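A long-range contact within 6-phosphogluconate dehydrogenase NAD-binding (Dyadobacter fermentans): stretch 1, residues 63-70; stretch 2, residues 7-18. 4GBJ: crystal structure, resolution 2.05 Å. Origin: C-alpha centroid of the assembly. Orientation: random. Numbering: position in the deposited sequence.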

# COMPACT_ATOMS: atom_id res chain seq x y z
N GLY B 63 22.34 -9.74 -33.48
CA GLY B 63 20.91 -9.96 -33.27
C GLY B 63 20.42 -9.57 -31.89
O GLY B 63 21.10 -8.86 -31.16
N ILE B 64 19.19 -10.01 -31.55
CA ILE B 64 18.51 -9.72 -30.29
C ILE B 64 18.37 -11.01 -29.50
O ILE B 64 17.98 -12.03 -30.06
CB ILE B 64 17.11 -9.10 -30.55
CG1 ILE B 64 17.24 -7.71 -31.20
CG2 ILE B 64 16.30 -9.00 -29.25
CD1 ILE B 64 16.05 -7.35 -32.07
N VAL B 65 18.64 -10.97 -28.20
CA VAL B 65 18.42 -12.13 -27.35
C VAL B 65 17.63 -11.67 -26.12
O VAL B 65 17.99 -10.68 -25.52
CB VAL B 65 19.71 -12.91 -26.97
CG1 VAL B 65 20.77 -11.99 -26.34
CG2 VAL B 65 19.35 -14.06 -26.01
N PHE B 66 16.55 -12.33 -25.81
CA PHE B 66 15.79 -12.08 -24.58
C PHE B 66 16.16 -13.17 -23.60
O PHE B 66 16.31 -14.30 -24.03
CB PHE B 66 14.28 -12.13 -24.82
CG PHE B 66 13.68 -10.90 -25.46
CD1 PHE B 66 12.90 -10.03 -24.72
CD2 PHE B 66 13.90 -10.61 -26.80
CE1 PHE B 66 12.38 -8.88 -25.30
CE2 PHE B 66 13.36 -9.47 -27.38
CZ PHE B 66 12.62 -8.59 -26.62
N SER B 67 16.24 -12.86 -22.29
CA SER B 67 16.40 -13.89 -21.28
C SER B 67 15.48 -13.63 -20.12
O SER B 67 15.23 -12.47 -19.73
CB SER B 67 17.85 -13.99 -20.79
OG SER B 67 18.25 -12.86 -20.04
N VAL B 68 14.96 -14.70 -19.56
CA VAL B 68 14.14 -14.58 -18.36
C VAL B 68 14.43 -15.82 -17.57
O VAL B 68 14.15 -16.94 -18.02
CB VAL B 68 12.65 -14.29 -18.62
CG1 VAL B 68 11.98 -15.37 -19.42
CG2 VAL B 68 11.90 -14.08 -17.30
N LEU B 69 15.19 -15.63 -16.48
CA LEU B 69 15.69 -16.71 -15.64
C LEU B 69 15.41 -16.41 -14.18
O LEU B 69 14.94 -15.33 -13.85
CB LEU B 69 17.18 -16.90 -15.93
CG LEU B 69 17.51 -17.20 -17.41
CD1 LEU B 69 18.98 -17.05 -17.68
CD2 LEU B 69 17.12 -18.62 -17.79
N ALA B 70 15.54 -17.45 -13.35
CA ALA B 70 15.13 -17.40 -11.95
C ALA B 70 15.87 -16.41 -11.11
O ALA B 70 15.24 -15.78 -10.25
CB ALA B 70 15.29 -18.77 -11.29
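Stretch 2, residues 7-18: KIAFLGLGNLGT

Stretch 2 runs beside stretch 1 as a parallel neighbour in one sheet. Strand 8-11 pairs with strand 64-67, and their N-to-C directions differ by 18° (crossing angle -18°). The chain then leaves the strand at Gly 12 and turns into a helix.

Lys 7 comes first and is exposed. A water links the two stretches here: it donates to Lys 7 O at 3.2 Å and accepts from Ile 64 N at 2.8 Å. Ile 8 is extended, rotamer m,t. Its CG2 lies 3.7 Å from Phe 66 CD2, on the sheet face shared by Ile 64, Phe 66 and Phe 10. Ala 9 uses both backbone polar groups. Ala 9 N donates to Ile 64 O at 2.8 Å, and Phe 66 N donates to Ala 9 O at 2.8 Å. On the other face, Ala 9 CB meets Val 65 CG2 at 3.7 Å.

Phe 10 lies level with Phe 66, CA to CA 4.8 Å. Their ring planes are 10° apart but slid, with centroids at 5.8 Å, so the rings barely overlap. Leu 11 continues the ladder: Leu 11 N donates to Phe 66 O at 2.8 Å, and Val 68 N donates to Leu 11 O at 3.0 Å. Leu 11 CD1 packs on Val 65 CG2 at 3.6 Å.

Gly 12 has phi/psi of 100/110. A CB here would clash with Val 68 O, and with the carbonyl oxygen of Leu 11. Without one, Gly 12 CA makes a CA-H...O contact to Val 68 O at 3.3 Å. Leu 13 points away. Leu 16 CB reaches Val 68 CG2 at 4.5 Å. In the helix, Gly 17 CA sits 3.5 Å from Val 68 CG1, a close approach that its lack of a side chain allows. Thr 18 points away; its OG1 donates to Leu 13 O at 2.9 Å.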

# COMPACT_ATOMS: atom_id res chain seq x y z
N LYS B 7 15.62 -15.61 -35.85
CA LYS B 7 15.95 -14.19 -35.76
C LYS B 7 16.16 -13.79 -34.28
O LYS B 7 17.30 -13.50 -33.92
CB LYS B 7 14.84 -13.33 -36.40
CG LYS B 7 14.92 -11.83 -36.16
CD LYS B 7 13.52 -11.21 -36.12
CE LYS B 7 13.54 -9.71 -36.22
NZ LYS B 7 13.63 -9.25 -37.64
N ILE B 8 15.08 -13.72 -33.47
CA ILE B 8 15.18 -13.31 -32.05
C ILE B 8 15.50 -14.53 -31.18
O ILE B 8 14.75 -15.52 -31.22
CB ILE B 8 13.87 -12.58 -31.56
CG1 ILE B 8 13.77 -11.17 -32.19
CG2 ILE B 8 13.85 -12.43 -30.00
CD1 ILE B 8 12.43 -10.58 -32.08
N ALA B 9 16.59 -14.48 -30.40
CA ALA B 9 16.87 -15.60 -29.47
C ALA B 9 16.08 -15.37 -28.17
O ALA B 9 15.95 -14.24 -27.72
CB ALA B 9 18.35 -15.74 -29.18
N PHE B 10 15.54 -16.43 -27.60
CA PHE B 10 14.74 -16.36 -26.39
C PHE B 10 15.18 -17.45 -25.45
O PHE B 10 14.90 -18.62 -25.68
CB PHE B 10 13.24 -16.49 -26.72
CG PHE B 10 12.36 -15.82 -25.70
CD1 PHE B 10 11.81 -14.58 -25.95
CD2 PHE B 10 12.10 -16.44 -24.49
CE1 PHE B 10 10.99 -13.96 -25.01
CE2 PHE B 10 11.28 -15.82 -23.54
CZ PHE B 10 10.72 -14.59 -23.81
N LEU B 11 15.85 -17.07 -24.38
CA LEU B 11 16.43 -17.99 -23.41
C LEU B 11 15.68 -17.97 -22.07
O LEU B 11 15.63 -16.94 -21.42
CB LEU B 11 17.89 -17.61 -23.21
CG LEU B 11 18.74 -17.45 -24.48
CD1 LEU B 11 20.16 -17.06 -24.13
CD2 LEU B 11 18.78 -18.73 -25.27
N GLY B 12 15.11 -19.11 -21.68
CA GLY B 12 14.38 -19.24 -20.43
C GLY B 12 12.89 -19.16 -20.69
O GLY B 12 12.39 -18.08 -21.02
N LEU B 13 12.19 -20.29 -20.53
CA LEU B 13 10.79 -20.45 -20.87
C LEU B 13 9.97 -20.93 -19.67
O LEU B 13 9.15 -21.84 -19.79
CB LEU B 13 10.65 -21.47 -22.02
CG LEU B 13 11.56 -21.25 -23.23
CD1 LEU B 13 11.39 -22.38 -24.23
CD2 LEU B 13 11.25 -19.94 -23.92
N GLY B 14 10.13 -20.24 -18.55
CA GLY B 14 9.37 -20.56 -17.35
C GLY B 14 7.96 -19.99 -17.43
O GLY B 14 7.42 -19.79 -18.52
N ASN B 15 7.38 -19.68 -16.26
CA ASN B 15 6.01 -19.16 -16.14
C ASN B 15 5.81 -17.84 -16.88
O ASN B 15 4.69 -17.57 -17.30
CB ASN B 15 5.63 -18.97 -14.65
CG ASN B 15 5.36 -20.28 -13.91
OD1 ASN B 15 5.78 -21.37 -14.32
ND2 ASN B 15 4.68 -20.18 -12.78
N LEU B 16 6.87 -17.00 -17.00
CA LEU B 16 6.78 -15.74 -17.74
C LEU B 16 7.36 -15.88 -19.15
O LEU B 16 6.81 -15.29 -20.08
CB LEU B 16 7.49 -14.61 -16.98
CG LEU B 16 6.91 -14.24 -15.61
CD1 LEU B 16 7.83 -13.24 -14.91
CD2 LEU B 16 5.53 -13.63 -15.72
N GLY B 17 8.45 -16.63 -19.32
CA GLY B 17 9.07 -16.80 -20.63
C GLY B 17 8.16 -17.42 -21.67
O GLY B 17 8.12 -16.98 -22.83
N THR B 18 7.39 -18.44 -21.27
CA THR B 18 6.48 -19.13 -22.18
C THR B 18 5.44 -18.13 -22.71
O THR B 18 5.50 -17.82 -23.91
CB THR B 18 5.89 -20.37 -21.53
OG1 THR B 18 6.89 -21.38 -21.61
CG2 THR B 18 4.62 -20.86 -22.22
O HOH W 1 17.81 -10.39 -33.90